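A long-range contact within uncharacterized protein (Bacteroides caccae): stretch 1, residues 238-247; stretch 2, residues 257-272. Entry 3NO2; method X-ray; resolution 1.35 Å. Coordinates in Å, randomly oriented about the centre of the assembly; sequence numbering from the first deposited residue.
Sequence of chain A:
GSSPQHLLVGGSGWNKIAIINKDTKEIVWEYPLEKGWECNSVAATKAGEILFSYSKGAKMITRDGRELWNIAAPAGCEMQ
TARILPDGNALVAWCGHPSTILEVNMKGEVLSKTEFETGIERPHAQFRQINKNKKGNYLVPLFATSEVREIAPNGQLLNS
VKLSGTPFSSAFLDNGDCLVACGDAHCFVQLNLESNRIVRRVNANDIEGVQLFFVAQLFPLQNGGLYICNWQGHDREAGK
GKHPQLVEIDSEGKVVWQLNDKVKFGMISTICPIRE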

# COMPACT_ATOMS: atom_id res chain seq x y z
N ALA A 238 -1.35 1.23 21.59
CA ALA A 238 -2.14 0.28 20.82
C ALA A 238 -2.02 -1.16 21.35
O ALA A 238 -3.01 -1.92 21.41
CB ALA A 238 -1.72 0.34 19.33
N GLY A 239 -0.81 -1.52 21.77
CA GLY A 239 -0.56 -2.86 22.32
C GLY A 239 -1.26 -3.16 23.63
O GLY A 239 -1.40 -4.32 24.00
N LYS A 240 -1.70 -2.13 24.34
CA LYS A 240 -2.40 -2.29 25.61
C LYS A 240 -3.87 -2.64 25.40
O LYS A 240 -4.57 -3.04 26.37
CB LYS A 240 -2.28 -1.01 26.43
CG LYS A 240 -0.82 -0.63 26.71
CD LYS A 240 -0.74 0.60 27.60
CE LYS A 240 0.72 0.88 27.97
NZ LYS A 240 0.88 2.21 28.63
N GLY A 241 -4.35 -2.46 24.16
CA GLY A 241 -5.75 -2.72 23.81
C GLY A 241 -5.88 -3.80 22.75
O GLY A 241 -4.90 -4.45 22.36
N LYS A 242 -7.13 -4.02 22.33
CA LYS A 242 -7.48 -4.96 21.23
C LYS A 242 -8.07 -4.14 20.09
O LYS A 242 -9.29 -4.07 19.85
CB LYS A 242 -8.43 -6.06 21.71
CG LYS A 242 -7.79 -6.94 22.79
CD LYS A 242 -8.83 -7.82 23.46
CE LYS A 242 -8.26 -8.48 24.73
NZ LYS A 242 -7.16 -9.39 24.38
N HIS A 243 -7.14 -3.51 19.37
CA HIS A 243 -7.45 -2.71 18.21
C HIS A 243 -7.13 -3.51 16.96
O HIS A 243 -6.06 -4.10 16.86
CB HIS A 243 -6.59 -1.45 18.21
CG HIS A 243 -6.80 -0.62 19.43
ND1 HIS A 243 -7.95 0.10 19.62
CD2 HIS A 243 -6.04 -0.46 20.54
CE1 HIS A 243 -7.88 0.71 20.80
NE2 HIS A 243 -6.73 0.39 21.37
N PRO A 244 -8.09 -3.63 16.05
CA PRO A 244 -7.87 -4.51 14.91
C PRO A 244 -6.73 -4.07 14.00
O PRO A 244 -6.52 -2.88 13.73
CB PRO A 244 -9.19 -4.44 14.14
CG PRO A 244 -9.81 -3.13 14.55
CD PRO A 244 -9.41 -2.96 16.00
N GLN A 245 -5.99 -5.07 13.53
CA GLN A 245 -4.97 -4.86 12.55
C GLN A 245 -5.52 -4.48 11.19
O GLN A 245 -4.88 -3.76 10.39
CB GLN A 245 -4.07 -6.07 12.38
CG GLN A 245 -3.18 -6.45 13.55
CD GLN A 245 -3.93 -6.91 14.78
OE1 GLN A 245 -4.87 -7.71 14.65
NE2 GLN A 245 -3.54 -6.42 15.97
N LEU A 246 -6.71 -4.95 10.88
CA LEU A 246 -7.30 -4.87 9.56
C LEU A 246 -8.82 -4.84 9.77
O LEU A 246 -9.35 -5.63 10.54
CB LEU A 246 -6.88 -6.07 8.70
CG LEU A 246 -7.56 -6.19 7.37
CD1 LEU A 246 -7.14 -5.03 6.45
CD2 LEU A 246 -7.26 -7.56 6.69
N VAL A 247 -9.50 -3.88 9.13
CA VAL A 247 -10.96 -3.85 9.12
C VAL A 247 -11.49 -3.80 7.71
O VAL A 247 -10.83 -3.28 6.79
CB VAL A 247 -11.54 -2.65 9.93
CG1 VAL A 247 -11.13 -2.74 11.41
CG2 VAL A 247 -11.15 -1.30 9.34
N TRP A 257 -16.25 -6.65 9.48
CA TRP A 257 -15.33 -7.78 9.60
C TRP A 257 -13.96 -7.23 10.02
O TRP A 257 -13.63 -6.10 9.66
CB TRP A 257 -15.25 -8.57 8.28
CG TRP A 257 -14.23 -9.67 8.26
CD1 TRP A 257 -14.42 -10.98 8.57
CD2 TRP A 257 -12.84 -9.55 7.89
NE1 TRP A 257 -13.26 -11.67 8.46
CE2 TRP A 257 -12.27 -10.83 8.01
CE3 TRP A 257 -12.03 -8.50 7.46
CZ2 TRP A 257 -10.95 -11.08 7.71
CZ3 TRP A 257 -10.73 -8.75 7.15
CH2 TRP A 257 -10.18 -10.03 7.29
N GLN A 258 -13.20 -7.99 10.81
CA GLN A 258 -11.90 -7.53 11.21
C GLN A 258 -10.98 -8.66 11.60
O GLN A 258 -11.45 -9.73 11.99
CB GLN A 258 -12.01 -6.54 12.40
CG GLN A 258 -12.55 -7.18 13.70
CD GLN A 258 -12.84 -6.12 14.71
OE1 GLN A 258 -11.96 -5.73 15.52
NE2 GLN A 258 -14.10 -5.63 14.72
N LEU A 259 -9.68 -8.38 11.53
CA LEU A 259 -8.64 -9.16 12.19
C LEU A 259 -8.19 -8.40 13.42
O LEU A 259 -7.89 -7.19 13.31
CB LEU A 259 -7.41 -9.35 11.28
CG LEU A 259 -7.67 -10.09 9.97
CD1 LEU A 259 -6.36 -10.22 9.19
CD2 LEU A 259 -8.35 -11.47 10.18
N ASN A 260 -8.20 -9.04 14.58
CA ASN A 260 -7.94 -8.38 15.84
C ASN A 260 -7.27 -9.38 16.79
O ASN A 260 -7.91 -9.97 17.67
CB ASN A 260 -9.26 -7.83 16.43
CG ASN A 260 -9.04 -6.89 17.59
OD1 ASN A 260 -7.92 -6.74 18.11
ND2 ASN A 260 -10.10 -6.19 17.99
N ASP A 261 -5.98 -9.57 16.61
CA ASP A 261 -5.19 -10.50 17.41
C ASP A 261 -3.73 -10.19 17.12
O ASP A 261 -3.19 -10.56 16.10
CB ASP A 261 -5.55 -11.93 17.08
CG ASP A 261 -4.92 -12.92 18.05
OD1 ASP A 261 -3.82 -12.60 18.55
OD2 ASP A 261 -5.47 -14.02 18.27
N LYS A 262 -3.14 -9.43 18.05
CA LYS A 262 -1.79 -8.92 17.86
C LYS A 262 -0.73 -9.98 18.10
O LYS A 262 0.44 -9.71 17.85
CB LYS A 262 -1.55 -7.70 18.80
CG LYS A 262 -1.45 -8.05 20.29
CD LYS A 262 -1.47 -6.77 21.18
CE LYS A 262 -2.01 -7.08 22.58
NZ LYS A 262 -3.52 -7.03 22.66
N VAL A 263 -1.11 -11.17 18.57
CA VAL A 263 -0.20 -12.32 18.68
C VAL A 263 -0.25 -13.16 17.41
O VAL A 263 0.76 -13.56 16.81
CB VAL A 263 -0.54 -13.17 19.94
CG1 VAL A 263 0.32 -14.41 19.99
CG2 VAL A 263 -0.35 -12.32 21.23
N LYS A 264 -1.47 -13.40 16.92
CA LYS A 264 -1.68 -14.22 15.76
C LYS A 264 -1.24 -13.51 14.49
O LYS A 264 -0.75 -14.16 13.59
CB LYS A 264 -3.17 -14.58 15.67
CG LYS A 264 -3.60 -15.58 14.65
CD LYS A 264 -5.12 -15.84 14.79
CE LYS A 264 -5.65 -16.83 13.80
NZ LYS A 264 -7.18 -16.91 13.82
N PHE A 265 -1.52 -12.20 14.39
CA PHE A 265 -1.24 -11.43 13.20
C PHE A 265 -0.15 -10.40 13.52
O PHE A 265 -0.21 -9.72 14.54
CB PHE A 265 -2.51 -10.69 12.71
CG PHE A 265 -3.70 -11.60 12.51
CD1 PHE A 265 -3.68 -12.60 11.55
CD2 PHE A 265 -4.80 -11.49 13.32
CE1 PHE A 265 -4.75 -13.48 11.42
CE2 PHE A 265 -5.89 -12.34 13.17
CZ PHE A 265 -5.85 -13.32 12.22
N GLY A 266 0.84 -10.29 12.67
CA GLY A 266 1.75 -9.17 12.75
C GLY A 266 1.08 -7.88 12.31
O GLY A 266 -0.10 -7.83 11.93
N MSE A 267 1.84 -6.81 12.33
CA MSE A 267 1.37 -5.51 11.93
C MSE A 267 1.22 -5.46 10.41
O MSE A 267 2.12 -5.85 9.67
CB MSE A 267 2.30 -4.45 12.41
CG MSE A 267 2.47 -4.43 13.93
SE MSE A 267 3.30 -2.85 14.63
CE MSE A 267 4.99 -3.26 13.99
N ILE A 268 0.04 -5.10 9.94
CA ILE A 268 -0.32 -5.09 8.53
C ILE A 268 -0.38 -3.66 8.02
O ILE A 268 -1.08 -2.80 8.56
CB ILE A 268 -1.67 -5.79 8.34
CG1 ILE A 268 -1.56 -7.28 8.69
CG2 ILE A 268 -2.16 -5.62 6.88
CD1 ILE A 268 -2.92 -8.01 8.77
N SER A 269 0.35 -3.39 6.93
CA SER A 269 0.26 -2.11 6.23
C SER A 269 -0.17 -2.25 4.78
O SER A 269 -0.43 -1.25 4.13
CB SER A 269 1.55 -1.29 6.31
OG SER A 269 2.62 -2.00 5.71
N THR A 270 -0.28 -3.49 4.27
CA THR A 270 -0.59 -3.74 2.87
C THR A 270 -1.43 -5.01 2.74
O THR A 270 -1.24 -5.98 3.48
CB THR A 270 0.71 -3.77 2.02
OG1 THR A 270 0.43 -4.08 0.65
CG2 THR A 270 1.74 -4.76 2.54
N ILE A 271 -2.30 -5.00 1.74
CA ILE A 271 -3.24 -6.10 1.49
C ILE A 271 -3.55 -6.21 0.02
O ILE A 271 -3.65 -5.19 -0.65
CB ILE A 271 -4.54 -5.88 2.29
CG1 ILE A 271 -5.52 -7.03 2.14
CG2 ILE A 271 -5.23 -4.56 1.91
CD1 ILE A 271 -6.60 -7.05 3.23
N CYS A 272 -3.81 -7.43 -0.45
CA CYS A 272 -4.36 -7.66 -1.79
C CYS A 272 -5.21 -8.93 -1.74
O CYS A 272 -4.71 -9.94 -1.29
CB CYS A 272 -3.20 -7.89 -2.82
SG CYS A 272 -3.80 -7.71 -4.52
O HOH W 1 -2.16 -3.48 11.00
O HOH W 2 -5.16 -6.47 18.55

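The two stretches meet as a short antiparallel pairing, extended by side-chain and water-mediated hydrogen bonds. Leu 246 and Leu 259 form the hydrogen-bonded pair: Leu 259 N donates to Leu 246 O at 2.9 Å with an N-H...O angle of 154°. Next to it, Gln 245 N reaches Leu 259 O at 2.9 Å, but the 122° angle marks the bond as weak.

Beyond the strand, side chains take over the pairing. Gln 245, whose CA-to-CB bond points toward stretch 2, accepts from the backbone: Asp 261 N lies 2.9 Å from Gln 245 OE1, at 167°. One N-H of Gln 245 NE2 is satisfied by water 2, whose oxygen lies 3.0 Å from NE2; water 2 also lies 2.8 Å from Asn 260 OD1, placed to donate. Asn 260 ND2 donates to Lys 242 O (2.9 Å, 161°) and to Gln 258 OE1 (3.1 Å, 135°), while Lys 262 NZ donates to Gly 241 O at 2.9 Å.

Water 1 links backbones: it lies 2.8 Å from Gln 245 O, placed to donate, and accepts from Ile 268 N at 2.9 Å.

Apolar packing centres on Leu 246 CD2, which lies 3.6 Å from Ile 271 CD1, 3.8 Å from Leu 259 CD1 and 3.7 Å from Trp 257 CZ3, at the indole edge.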